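Local coordinates for 16S rRNA (adenine(1408)-N(1))-methyltransferase (Escherichia coli, PDB 3P2E), which methylates N1 of adenine 1408 in the 16S rRNA of assembled 30S ribosomal subunits, using S-adenosyl-L-methionine, and so confers resistance to various aminoglycosides, at residues 36-41 and 193-198; 28-33 and 102-107; 50-55 and 79-84. One frame throughout, in Å; residues are numbered along the deposited sequence.

Interaction 1. Residues 36-41 and 193-198. With SAH (S-adenosyl-L-homocysteine), chain C.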
loop_
_atom_site.group_PDB
_atom_site.type_symbol
_atom_site.label_atom_id
_atom_site.label_comp_id
_atom_site.label_asym_id
_atom_site.label_seq_id
_atom_site.Cartn_x
_atom_site.Cartn_y
_atom_site.Cartn_z
ATOM N N GLY A 36 7.742 -5.661 2.935
ATOM C CA GLY A 36 6.871 -6.724 2.462
ATOM C C GLY A 36 6.192 -7.592 3.507
ATOM O O GLY A 36 5.395 -8.468 3.157
ATOM N N ARG A 37 6.483 -7.361 4.783
ATOM C CA ARG A 37 5.883 -8.178 5.836
ATOM C C ARG A 37 4.398 -7.919 6.038
ATOM O O ARG A 37 3.644 -8.842 6.344
ATOM C CB ARG A 37 6.626 -7.983 7.163
ATOM C CG ARG A 37 8.027 -8.580 7.160
ATOM C CD ARG A 37 8.706 -8.431 8.514
ATOM N NE ARG A 37 10.103 -8.855 8.456
ATOM C CZ ARG A 37 10.507 -10.100 8.236
ATOM N NH1 ARG A 37 9.619 -11.073 8.055
ATOM N NH2 ARG A 37 11.806 -10.373 8.179
ATOM N N ASN A 38 3.968 -6.674 5.866
ATOM C CA ASN A 38 2.554 -6.365 6.040
ATOM C C ASN A 38 1.734 -7.033 4.947
ATOM O O ASN A 38 0.684 -7.621 5.218
ATOM C CB ASN A 38 2.305 -4.852 5.999
ATOM C CG ASN A 38 2.875 -4.133 7.205
ATOM O OD1 ASN A 38 3.016 -4.714 8.286
ATOM N ND2 ASN A 38 3.186 -2.848 7.032
ATOM N N ILE A 39 2.224 -6.950 3.714
ATOM C CA ILE A 39 1.522 -7.530 2.578
ATOM C C ILE A 39 1.529 -9.054 2.667
ATOM O O ILE A 39 0.564 -9.708 2.272
ATOM C CB ILE A 39 2.162 -7.078 1.237
ATOM C CG1 ILE A 39 1.162 -7.255 0.096
ATOM C CG2 ILE A 39 3.423 -7.871 0.960
ATOM C CD1 ILE A 39 0.011 -6.283 0.148
ATOM N N TYR A 40 2.616 -9.612 3.200
ATOM C CA TYR A 40 2.733 -11.061 3.350
ATOM C C TYR A 40 1.627 -11.562 4.275
ATOM O O TYR A 40 1.018 -12.597 4.017
ATOM C CB TYR A 40 4.099 -11.440 3.941
ATOM C CG TYR A 40 4.336 -12.936 4.011
ATOM C CD1 TYR A 40 4.991 -13.607 2.979
ATOM C CD2 TYR A 40 3.857 -13.687 5.084
ATOM C CE1 TYR A 40 5.159 -14.994 3.014
ATOM C CE2 TYR A 40 4.017 -15.075 5.126
ATOM C CZ TYR A 40 4.667 -15.719 4.088
ATOM O OH TYR A 40 4.811 -17.090 4.115
ATOM N N LYS A 41 1.369 -10.830 5.353
ATOM C CA LYS A 41 0.332 -11.226 6.301
ATOM C C LYS A 41 -1.051 -11.115 5.675
ATOM O O LYS A 41 -1.901 -11.977 5.886
ATOM C CB LYS A 41 0.396 -10.370 7.571
ATOM C CG LYS A 41 -0.649 -10.759 8.615
ATOM C CD LYS A 41 -0.480 -9.976 9.910
ATOM C CE LYS A 41 -1.511 -10.404 10.944
ATOM N NZ LYS A 41 -1.364 -9.663 12.225
ATOM N N PHE A 193 0.355 -5.137 12.892
ATOM C CA PHE A 193 1.153 -5.142 11.667
ATOM C C PHE A 193 2.499 -5.812 11.916
ATOM O O PHE A 193 3.062 -5.701 13.002
ATOM C CB PHE A 193 1.339 -3.709 11.162
ATOM C CG PHE A 193 0.063 -3.072 10.695
ATOM C CD1 PHE A 193 -0.406 -3.290 9.403
ATOM C CD2 PHE A 193 -0.701 -2.297 11.562
ATOM C CE1 PHE A 193 -1.624 -2.750 8.981
ATOM C CE2 PHE A 193 -1.918 -1.754 11.150
ATOM C CZ PHE A 193 -2.381 -1.982 9.861
ATOM N N ASN A 194 3.014 -6.502 10.903
ATOM C CA ASN A 194 4.270 -7.233 11.036
ATOM C C ASN A 194 5.563 -6.567 10.561
ATOM O O ASN A 194 6.644 -7.070 10.863
ATOM C CB ASN A 194 4.149 -8.599 10.348
ATOM C CG ASN A 194 3.278 -9.574 11.122
ATOM O OD1 ASN A 194 3.063 -10.708 10.690
ATOM N ND2 ASN A 194 2.775 -9.140 12.273
ATOM N N SER A 195 5.485 -5.465 9.821
ATOM C CA SER A 195 6.725 -4.836 9.369
ATOM C C SER A 195 7.528 -4.371 10.582
ATOM O O SER A 195 6.962 -4.033 11.625
ATOM C CB SER A 195 6.450 -3.655 8.423
ATOM O OG SER A 195 6.180 -2.454 9.121
ATOM N N LEU A 196 8.850 -4.374 10.452
ATOM C CA LEU A 196 9.710 -3.966 11.553
ATOM C C LEU A 196 9.416 -2.512 11.920
ATOM O O LEU A 196 9.440 -2.138 13.088
ATOM C CB LEU A 196 11.181 -4.129 11.162
ATOM C CG LEU A 196 11.568 -5.454 10.492
ATOM C CD1 LEU A 196 13.069 -5.485 10.249
ATOM C CD2 LEU A 196 11.142 -6.623 11.362
ATOM N N TRP A 197 9.138 -1.703 10.904
ATOM C CA TRP A 197 8.821 -0.289 11.082
ATOM C C TRP A 197 7.534 -0.124 11.889
ATOM O O TRP A 197 7.481 0.668 12.831
ATOM C CB TRP A 197 8.687 0.356 9.694
ATOM C CG TRP A 197 8.127 1.765 9.626
ATOM C CD1 TRP A 197 7.025 2.165 8.918
ATOM C CD2 TRP A 197 8.706 2.960 10.168
ATOM N NE1 TRP A 197 6.891 3.533 8.976
ATOM C CE2 TRP A 197 7.908 4.047 9.735
ATOM C CE3 TRP A 197 9.825 3.222 10.971
ATOM C CZ2 TRP A 197 8.195 5.374 10.078
ATOM C CZ3 TRP A 197 10.113 4.544 11.312
ATOM C CH2 TRP A 197 9.297 5.604 10.863
ATOM N N ALA A 198 6.497 -0.870 11.526
ATOM C CA ALA A 198 5.231 -0.767 12.248
ATOM C C ALA A 198 5.395 -1.189 13.703
ATOM O O ALA A 198 4.807 -0.584 14.602
ATOM C CB ALA A 198 4.163 -1.621 11.568
HETATM N N SAH C . 4.267 0.597 4.513
HETATM C CA SAH C . 5.462 0.400 5.148
HETATM C CB SAH C . 6.241 1.716 5.227
HETATM C CG SAH C . 7.718 1.656 5.479
HETATM S SD SAH C . 8.594 3.183 5.559
HETATM C C SAH C . 5.197 -0.310 6.546
HETATM O O SAH C . 6.151 -0.923 6.778
HETATM O OXT SAH C . 4.245 -0.201 7.179
HETATM C "C5'" SAH C . 8.161 4.270 4.194
HETATM C "C4'" SAH C . 8.332 3.451 2.831
HETATM O "O4'" SAH C . 7.812 4.373 1.865
HETATM C "C3'" SAH C . 9.760 3.123 2.446
HETATM O "O3'" SAH C . 9.920 1.687 2.224
HETATM C "C2'" SAH C . 10.039 4.023 1.187
HETATM O "O2'" SAH C . 10.918 3.488 0.222
HETATM C "C1'" SAH C . 8.614 4.264 0.646
HETATM N N9 SAH C . 8.467 5.536 -0.166
HETATM C C8 SAH C . 8.920 6.816 0.185
HETATM N N7 SAH C . 8.695 7.714 -0.757
HETATM C C5 SAH C . 8.050 6.928 -1.770
HETATM C C6 SAH C . 7.577 7.400 -3.043
HETATM N N6 SAH C . 7.700 8.692 -3.429
HETATM N N1 SAH C . 6.992 6.420 -3.827
HETATM C C2 SAH C . 6.868 5.086 -3.419
HETATM N N3 SAH C . 7.330 4.641 -2.183
HETATM C C4 SAH C . 7.906 5.634 -1.431
HETATM O O HOH W 1 4.206 -11.162 7.842
HETATM O O HOH W 2 1.056 -6.963 9.014
#
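N38 OD1 is gripped by two hydrogen bonds, one from the amide of S195 and one from water 2, which also takes the amide proton of N194 and so ties both partners together. The S195 N to N38 OD1 bond is 3.0 Å long and moderately bent at 154°; the amide nitrogen stands 44° above the carbonyl plane of N38, so the approach is from above the carboxamide. This grip joins the start of helix 37-44, which follows the first strand of the main sheet (26-31) of the Rossmann-like methyltransferase fold, to the N-cap of helix 196-203. S195 is that N-cap. With chi1 at 84° its OG sits in the crowded position between backbone N and carbonyl carbon, accepts from A198 N at 2.9 Å and donates to the SAH carboxylate atom O at 2.8 Å. The other branch of the N38 amide also faces the ligand, ND2 lying 2.9 Å from SAH OXT. One asparagine thus meets the cap with its oxygen and SAH with its nitrogen; N38 is an S-adenosyl-L-methionine-binding residue. D35 adds a further tie, accepting from the amides of both R37 and L196.

Away from the ligand, the extended R37 chain passes over the backbone of N194, its CD 3.4 Å from N194 O, and its guanidinium obliquely meets the tip of L196. K41, extended throughout, crosses the N194 amide at about a right angle on its way to a hydrogen bond with Q192 O, while water 1 bridges R37 O and N194 OD1. At the ligand itself, W197 turns a ring face to the thioether, with SAH SD 3.7 Å above its plane and displaced toward the rim.

Interaction 2. Residues 28-33 and 102-107. With SAH (S-adenosyl-L-homocysteine), chain C.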
loop_
_atom_site.group_PDB
_atom_site.type_symbol
_atom_site.label_atom_id
_atom_site.label_comp_id
_atom_site.label_asym_id
_atom_site.label_seq_id
_atom_site.Cartn_x
_atom_site.Cartn_y
_atom_site.Cartn_z
ATOM N N HIS A 28 -5.331 -6.001 -4.639
ATOM C CA HIS A 28 -5.040 -4.978 -3.648
ATOM C C HIS A 28 -3.631 -4.448 -3.879
ATOM O O HIS A 28 -2.700 -5.227 -4.055
ATOM C CB HIS A 28 -5.117 -5.559 -2.230
ATOM C CG HIS A 28 -4.774 -4.569 -1.162
ATOM N ND1 HIS A 28 -5.678 -3.642 -0.690
ATOM C CD2 HIS A 28 -3.606 -4.313 -0.528
ATOM C CE1 HIS A 28 -5.081 -2.855 0.188
ATOM N NE2 HIS A 28 -3.822 -3.240 0.303
ATOM N N ILE A 29 -3.483 -3.127 -3.884
ATOM C CA ILE A 29 -2.174 -2.509 -4.059
ATOM C C ILE A 29 -1.766 -1.794 -2.774
ATOM O O ILE A 29 -2.552 -1.039 -2.200
ATOM C CB ILE A 29 -2.163 -1.465 -5.212
ATOM C CG1 ILE A 29 -2.312 -2.171 -6.564
ATOM C CG2 ILE A 29 -0.854 -0.662 -5.178
ATOM C CD1 ILE A 29 -2.333 -1.225 -7.769
ATOM N N ASP A 30 -0.545 -2.057 -2.318
ATOM C CA ASP A 30 -0.006 -1.407 -1.130
ATOM C C ASP A 30 1.189 -0.601 -1.630
ATOM O O ASP A 30 2.221 -1.168 -2.008
ATOM C CB ASP A 30 0.430 -2.447 -0.092
ATOM C CG ASP A 30 0.912 -1.815 1.202
ATOM O OD1 ASP A 30 0.274 -0.844 1.660
ATOM O OD2 ASP A 30 1.923 -2.296 1.768
ATOM N N LEU A 31 1.025 0.720 -1.663
ATOM C CA LEU A 31 2.061 1.640 -2.142
ATOM C C LEU A 31 3.009 2.039 -1.010
ATOM O O LEU A 31 2.561 2.431 0.065
ATOM C CB LEU A 31 1.394 2.879 -2.742
ATOM C CG LEU A 31 2.290 4.012 -3.253
ATOM C CD1 LEU A 31 3.269 3.488 -4.299
ATOM C CD2 LEU A 31 1.410 5.103 -3.833
ATOM N N GLY A 32 4.315 1.956 -1.269
ATOM C CA GLY A 32 5.306 2.258 -0.245
ATOM C C GLY A 32 5.246 1.112 0.749
ATOM O O GLY A 32 5.291 1.305 1.961
ATOM N N THR A 33 5.162 -0.102 0.211
ATOM C CA THR A 33 5.017 -1.314 1.014
ATOM C C THR A 33 6.130 -1.637 2.016
ATOM O O THR A 33 5.908 -2.374 2.976
ATOM C CB THR A 33 4.777 -2.534 0.089
ATOM O OG1 THR A 33 4.084 -3.556 0.816
ATOM C CG2 THR A 33 6.097 -3.087 -0.443
ATOM N N SER A 102 -3.800 0.969 -0.527
ATOM C CA SER A 102 -3.419 1.416 0.798
ATOM C C SER A 102 -2.040 2.058 0.814
ATOM O O SER A 102 -1.185 1.752 -0.019
ATOM C CB SER A 102 -3.428 0.242 1.780
ATOM O OG SER A 102 -2.462 -0.729 1.414
ATOM N N ILE A 103 -1.864 2.988 1.745
ATOM C CA ILE A 103 -0.586 3.654 1.981
ATOM C C ILE A 103 -0.508 3.611 3.505
ATOM O O ILE A 103 -1.260 4.307 4.197
ATOM C CB ILE A 103 -0.566 5.119 1.477
ATOM C CG1 ILE A 103 -0.707 5.147 -0.050
ATOM C CG2 ILE A 103 0.759 5.782 1.862
ATOM C CD1 ILE A 103 -0.673 6.551 -0.657
ATOM N N LEU A 104 0.384 2.772 4.026
ATOM C CA LEU A 104 0.505 2.596 5.470
ATOM C C LEU A 104 1.797 3.118 6.069
ATOM O O LEU A 104 2.884 2.786 5.599
ATOM C CB LEU A 104 0.379 1.108 5.812
ATOM C CG LEU A 104 -0.773 0.359 5.146
ATOM C CD1 LEU A 104 -0.618 -1.130 5.403
ATOM C CD2 LEU A 104 -2.101 0.874 5.674
ATOM N N PHE A 105 1.660 3.936 7.110
ATOM C CA PHE A 105 2.804 4.501 7.826
ATOM C C PHE A 105 3.881 5.006 6.873
ATOM O O PHE A 105 5.061 4.664 7.015
ATOM C CB PHE A 105 3.383 3.436 8.758
ATOM C CG PHE A 105 2.332 2.672 9.513
ATOM C CD1 PHE A 105 1.593 3.286 10.520
ATOM C CD2 PHE A 105 2.049 1.353 9.181
ATOM C CE1 PHE A 105 0.574 2.592 11.187
ATOM C CE2 PHE A 105 1.035 0.648 9.837
ATOM C CZ PHE A 105 0.296 1.275 10.844
ATOM N N PRO A 106 3.492 5.835 5.888
ATOM C CA PRO A 106 4.477 6.353 4.940
ATOM C C PRO A 106 5.512 7.253 5.606
ATOM O O PRO A 106 5.290 7.779 6.702
ATOM C CB PRO A 106 3.615 7.107 3.929
ATOM C CG PRO A 106 2.504 7.644 4.787
ATOM C CD PRO A 106 2.166 6.443 5.656
ATOM N N TRP A 107 6.639 7.423 4.929
ATOM C CA TRP A 107 7.718 8.266 5.423
ATOM C C TRP A 107 8.358 8.910 4.203
ATOM O O TRP A 107 8.115 8.490 3.074
ATOM C CB TRP A 107 8.741 7.412 6.175
ATOM C CG TRP A 107 9.398 8.102 7.329
ATOM C CD1 TRP A 107 8.787 8.594 8.450
ATOM C CD2 TRP A 107 10.800 8.332 7.505
ATOM N NE1 TRP A 107 9.725 9.109 9.313
ATOM C CE2 TRP A 107 10.968 8.961 8.758
ATOM C CE3 TRP A 107 11.934 8.063 6.724
ATOM C CZ2 TRP A 107 12.226 9.327 9.252
ATOM C CZ3 TRP A 107 13.185 8.428 7.217
ATOM C CH2 TRP A 107 13.318 9.053 8.470
HETATM N N SAH C . 4.267 0.597 4.513
HETATM C CA SAH C . 5.462 0.400 5.148
HETATM C CB SAH C . 6.241 1.716 5.227
HETATM C CG SAH C . 7.718 1.656 5.479
HETATM S SD SAH C . 8.594 3.183 5.559
HETATM C C SAH C . 5.197 -0.310 6.546
HETATM O O SAH C . 6.151 -0.923 6.778
HETATM O OXT SAH C . 4.245 -0.201 7.179
HETATM C "C5'" SAH C . 8.161 4.270 4.194
HETATM C "C4'" SAH C . 8.332 3.451 2.831
HETATM O "O4'" SAH C . 7.812 4.373 1.865
HETATM C "C3'" SAH C . 9.760 3.123 2.446
HETATM O "O3'" SAH C . 9.920 1.687 2.224
HETATM C "C2'" SAH C . 10.039 4.023 1.187
HETATM O "O2'" SAH C . 10.918 3.488 0.222
HETATM C "C1'" SAH C . 8.614 4.264 0.646
HETATM N N9 SAH C . 8.467 5.536 -0.166
HETATM C C8 SAH C . 8.920 6.816 0.185
HETATM N N7 SAH C . 8.695 7.714 -0.757
HETATM C C5 SAH C . 8.050 6.928 -1.770
HETATM C C6 SAH C . 7.577 7.400 -3.043
HETATM N N6 SAH C . 7.700 8.692 -3.429
HETATM N N1 SAH C . 6.992 6.420 -3.827
HETATM C C2 SAH C . 6.868 5.086 -3.419
HETATM N N3 SAH C . 7.330 4.641 -2.183
HETATM C C4 SAH C . 7.906 5.634 -1.431
HETATM O O HOH W 3 -2.223 -2.960 2.597
HETATM O O HOH W 4 2.133 1.129 2.467
HETATM O O HOH W 5 4.009 3.881 3.079
#
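Strands 26-31 and 98-104 run parallel with their short segments inclined by 34°, and two nearly axial backbone bonds, S102 N to I29 O and L31 N to S102 O, both 2.9 Å, bracket the bridge between D30 and S102. The side chains of that pair leave the same face of the sheet and meet directly. S102 OG, held in the crowded position between its backbone N and carbonyl carbon, donates to D30 OD1 at 2.7 Å, reaching it from above the carboxylate plane. It is in turn approached by H28 NE2 at 3.1 Å, a bent bond of 137°, and by water 3. H28 ND1 is hydrogen-bonded to S100 OG, so each ring nitrogen has a serine partner. The D30 carboxylate, with CG anti to the backbone N, spends its second oxygen on T33: OG1 of T33 meets the anti lone pair of OD2, linking the strand to the turn that follows it.

These are the two central strands of the class I methyltransferase fold, of order 3-2-1-4-5-7-6, and SAH lies across their C-terminal ends. G32, at positive phi, and L104 each offer a carbonyl to the amino group of SAH, its N lying 2.8 Å from G32 O and likewise from L104 O. Water 5 lies near the same two carbonyl oxygens, and water 4 accepts from L104 N while contacting D30 OD1 and L31 O. On the other side of the sheet L31 and I103 run side by side, CD2 to CD1, whereas the F105 ring brings its edge to the ligand carboxylate, with CD2 3.4 Å from SAH OXT.

Interaction 3. Residues 50-55 and 79-84. With SAH (S-adenosyl-L-homocysteine), chain C.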
loop_
_atom_site.group_PDB
_atom_site.type_symbol
_atom_site.label_atom_id
_atom_site.label_comp_id
_atom_site.label_asym_id
_atom_site.label_seq_id
_atom_site.Cartn_x
_atom_site.Cartn_y
_atom_site.Cartn_z
ATOM N N PHE A 50 -5.250 -10.847 -4.999
ATOM C CA PHE A 50 -3.878 -10.791 -5.480
ATOM C C PHE A 50 -3.289 -9.512 -4.905
ATOM O O PHE A 50 -3.824 -8.423 -5.124
ATOM C CB PHE A 50 -3.821 -10.750 -7.005
ATOM C CG PHE A 50 -2.428 -10.852 -7.548
ATOM C CD1 PHE A 50 -1.699 -12.026 -7.395
ATOM C CD2 PHE A 50 -1.826 -9.765 -8.173
ATOM C CE1 PHE A 50 -0.385 -12.120 -7.857
ATOM C CE2 PHE A 50 -0.514 -9.846 -8.639
ATOM C CZ PHE A 50 0.208 -11.028 -8.479
ATOM N N TYR A 51 -2.195 -9.656 -4.161
ATOM C CA TYR A 51 -1.538 -8.528 -3.515
ATOM C C TYR A 51 -0.320 -7.996 -4.255
ATOM O O TYR A 51 0.600 -8.740 -4.596
ATOM C CB TYR A 51 -1.159 -8.919 -2.084
ATOM C CG TYR A 51 -2.372 -9.065 -1.191
ATOM C CD1 TYR A 51 -2.914 -7.959 -0.537
ATOM C CD2 TYR A 51 -3.024 -10.291 -1.062
ATOM C CE1 TYR A 51 -4.080 -8.068 0.219
ATOM C CE2 TYR A 51 -4.192 -10.410 -0.312
ATOM C CZ TYR A 51 -4.712 -9.296 0.324
ATOM O OH TYR A 51 -5.869 -9.401 1.057
ATOM N N ILE A 52 -0.332 -6.690 -4.493
ATOM C CA ILE A 52 0.749 -6.019 -5.195
ATOM C C ILE A 52 1.381 -4.985 -4.282
ATOM O O ILE A 52 0.744 -3.995 -3.925
ATOM C CB ILE A 52 0.227 -5.308 -6.455
ATOM C CG1 ILE A 52 -0.460 -6.327 -7.368
ATOM C CG2 ILE A 52 1.380 -4.620 -7.192
ATOM C CD1 ILE A 52 -1.114 -5.709 -8.593
ATOM N N GLY A 53 2.630 -5.230 -3.899
ATOM C CA GLY A 53 3.343 -4.309 -3.032
ATOM C C GLY A 53 4.351 -3.535 -3.853
ATOM O O GLY A 53 5.203 -4.127 -4.514
ATOM N N ILE A 54 4.261 -2.210 -3.794
ATOM C CA ILE A 54 5.134 -1.322 -4.556
ATOM C C ILE A 54 6.095 -0.529 -3.667
ATOM O O ILE A 54 5.686 0.043 -2.658
ATOM C CB ILE A 54 4.298 -0.289 -5.343
ATOM C CG1 ILE A 54 3.255 -0.997 -6.209
ATOM C CG2 ILE A 54 5.209 0.574 -6.205
ATOM C CD1 ILE A 54 2.283 -0.036 -6.883
ATOM N N ASP A 55 7.370 -0.504 -4.044
ATOM C CA ASP A 55 8.369 0.268 -3.309
ATOM C C ASP A 55 9.597 0.472 -4.190
ATOM O O ASP A 55 10.013 -0.434 -4.904
ATOM C CB ASP A 55 8.798 -0.440 -2.023
ATOM C CG ASP A 55 9.323 0.531 -0.980
ATOM O OD1 ASP A 55 8.631 0.737 0.033
ATOM O OD2 ASP A 55 10.417 1.105 -1.179
ATOM N N ASN A 79 -0.014 -15.464 -4.351
ATOM C CA ASN A 79 -0.831 -14.269 -4.525
ATOM C C ASN A 79 -0.161 -12.953 -4.138
ATOM O O ASN A 79 -0.822 -12.025 -3.667
ATOM C CB ASN A 79 -2.157 -14.437 -3.765
ATOM C CG ASN A 79 -1.978 -14.537 -2.256
ATOM O OD1 ASN A 79 -0.979 -15.068 -1.760
ATOM N ND2 ASN A 79 -2.969 -14.049 -1.514
ATOM N N VAL A 80 1.150 -12.875 -4.351
ATOM C CA VAL A 80 1.909 -11.668 -4.032
ATOM C C VAL A 80 2.958 -11.371 -5.096
ATOM O O VAL A 80 3.607 -12.278 -5.611
ATOM C CB VAL A 80 2.660 -11.801 -2.676
ATOM C CG1 VAL A 80 3.437 -10.518 -2.374
ATOM C CG2 VAL A 80 1.682 -12.099 -1.568
ATOM N N VAL A 81 3.098 -10.096 -5.441
ATOM C CA VAL A 81 4.117 -9.671 -6.387
ATOM C C VAL A 81 4.641 -8.341 -5.864
ATOM O O VAL A 81 3.873 -7.524 -5.346
ATOM C CB VAL A 81 3.570 -9.487 -7.827
ATOM C CG1 VAL A 81 2.556 -8.357 -7.877
ATOM C CG2 VAL A 81 4.731 -9.201 -8.780
ATOM N N PHE A 82 5.954 -8.156 -5.953
ATOM C CA PHE A 82 6.592 -6.927 -5.502
ATOM C C PHE A 82 7.061 -6.150 -6.718
ATOM O O PHE A 82 7.865 -6.634 -7.518
ATOM C CB PHE A 82 7.767 -7.243 -4.573
ATOM C CG PHE A 82 7.345 -7.804 -3.247
ATOM C CD1 PHE A 82 6.446 -7.105 -2.444
ATOM C CD2 PHE A 82 7.838 -9.027 -2.797
ATOM C CE1 PHE A 82 6.040 -7.617 -1.203
ATOM C CE2 PHE A 82 7.436 -9.547 -1.556
ATOM C CZ PHE A 82 6.534 -8.834 -0.760
ATOM N N VAL A 83 6.528 -4.942 -6.846
ATOM C CA VAL A 83 6.824 -4.051 -7.956
ATOM C C VAL A 83 7.788 -2.961 -7.501
ATOM O O VAL A 83 7.567 -2.314 -6.479
ATOM C CB VAL A 83 5.521 -3.398 -8.460
ATOM C CG1 VAL A 83 5.825 -2.323 -9.485
ATOM C CG2 VAL A 83 4.607 -4.469 -9.042
ATOM N N ILE A 84 8.853 -2.759 -8.268
ATOM C CA ILE A 84 9.837 -1.742 -7.933
ATOM C C ILE A 84 9.521 -0.491 -8.728
ATOM O O ILE A 84 9.811 -0.404 -9.923
ATOM C CB ILE A 84 11.267 -2.217 -8.256
ATOM C CG1 ILE A 84 11.538 -3.556 -7.557
ATOM C CG2 ILE A 84 12.274 -1.174 -7.797
ATOM C CD1 ILE A 84 11.264 -3.554 -6.054
HETATM N N SAH C . 4.267 0.597 4.513
HETATM C CA SAH C . 5.462 0.400 5.148
HETATM C CB SAH C . 6.241 1.716 5.227
HETATM C CG SAH C . 7.718 1.656 5.479
HETATM S SD SAH C . 8.594 3.183 5.559
HETATM C C SAH C . 5.197 -0.310 6.546
HETATM O O SAH C . 6.151 -0.923 6.778
HETATM O OXT SAH C . 4.245 -0.201 7.179
HETATM C "C5'" SAH C . 8.161 4.270 4.194
HETATM C "C4'" SAH C . 8.332 3.451 2.831
HETATM O "O4'" SAH C . 7.812 4.373 1.865
HETATM C "C3'" SAH C . 9.760 3.123 2.446
HETATM O "O3'" SAH C . 9.920 1.687 2.224
HETATM C "C2'" SAH C . 10.039 4.023 1.187
HETATM O "O2'" SAH C . 10.918 3.488 0.222
HETATM C "C1'" SAH C . 8.614 4.264 0.646
HETATM N N9 SAH C . 8.467 5.536 -0.166
HETATM C C8 SAH C . 8.920 6.816 0.185
HETATM N N7 SAH C . 8.695 7.714 -0.757
HETATM C C5 SAH C . 8.050 6.928 -1.770
HETATM C C6 SAH C . 7.577 7.400 -3.043
HETATM N N6 SAH C . 7.700 8.692 -3.429
HETATM N N1 SAH C . 6.992 6.420 -3.827
HETATM C C2 SAH C . 6.868 5.086 -3.419
HETATM N N3 SAH C . 7.330 4.641 -2.183
HETATM C C4 SAH C . 7.906 5.634 -1.431
#
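The F50 ring slants across the start of the neighbouring strand, CD1 lying 3.7 Å from N79 C while its far side, CE2, comes within 3.5 Å of V81 CG1. Its first torsion, anti to the backbone N (chi1 -173°), swings the ring toward 79-84. V81 CG1, in the crowded position between its own backbone N and carbonyl carbon, is also met by I52 CG1 at 3.7 Å. I52 CG2 in turn touches V83 CG2, and I54 CG1 lies alongside V83 CB, so the branched side chains make an unbroken apolar row on this face.

The two strands form a regular parallel ladder, with five backbone hydrogen bonds alternating between them from Y51 N to N79 O at one end to D55 N at V83 O at the other. The Y51 ring stands nearly perpendicular to the N79 amide, 86° between their planes, with ND2 near its edge; that nitrogen is itself bonded to A43 O and T49 O. At G53, which has no side chain, the F82 ring sets its edge against G53 O, CD1 at 3.8 Å, while V80 CG1 lies over one of the ring's faces.

Just past the strand, D55 grips both ribose hydroxyls: SAH O3' donates to OD1 at 2.7 Å and O2' to OD2 at 2.8 Å. An acidic residue here is a hallmark of class I methyltransferases. Amides of G34 and V57 also bond to its two oxygens, fixing the carboxylate.

The pair belongs to a beta-alpha-beta crossover through helix 62-68. Y51, V80 and F82 pack against helix 37-44, V80 and F82 also against helix 62-68, whereas I52 and I54 reach side chains of strand 26-31, whose backbone bonds to strand 49-54.

Interactions 2 and 3 are buried parts of one sheet, joined where strands 26-31 and 49-54 pair through H28 O to I52 N and D30 N to I52 O. Interaction 1, partly buried, joins two helix starts beside that sheet; its I39 packs on Y51 and F82 of interaction 3 and on D30 of interaction 2. The chemistry follows: a backbone ladder with an apolar row in interaction 3, a hydrated polar cluster on a short ladder in interaction 2, and helix capping with water bridges in interaction 1. All three touch SAH: ribose in interaction 3, amino group and a carboxylate edge contact in 2, carboxylate and sulfur in 1, whose W197 also meets F105 O and W107.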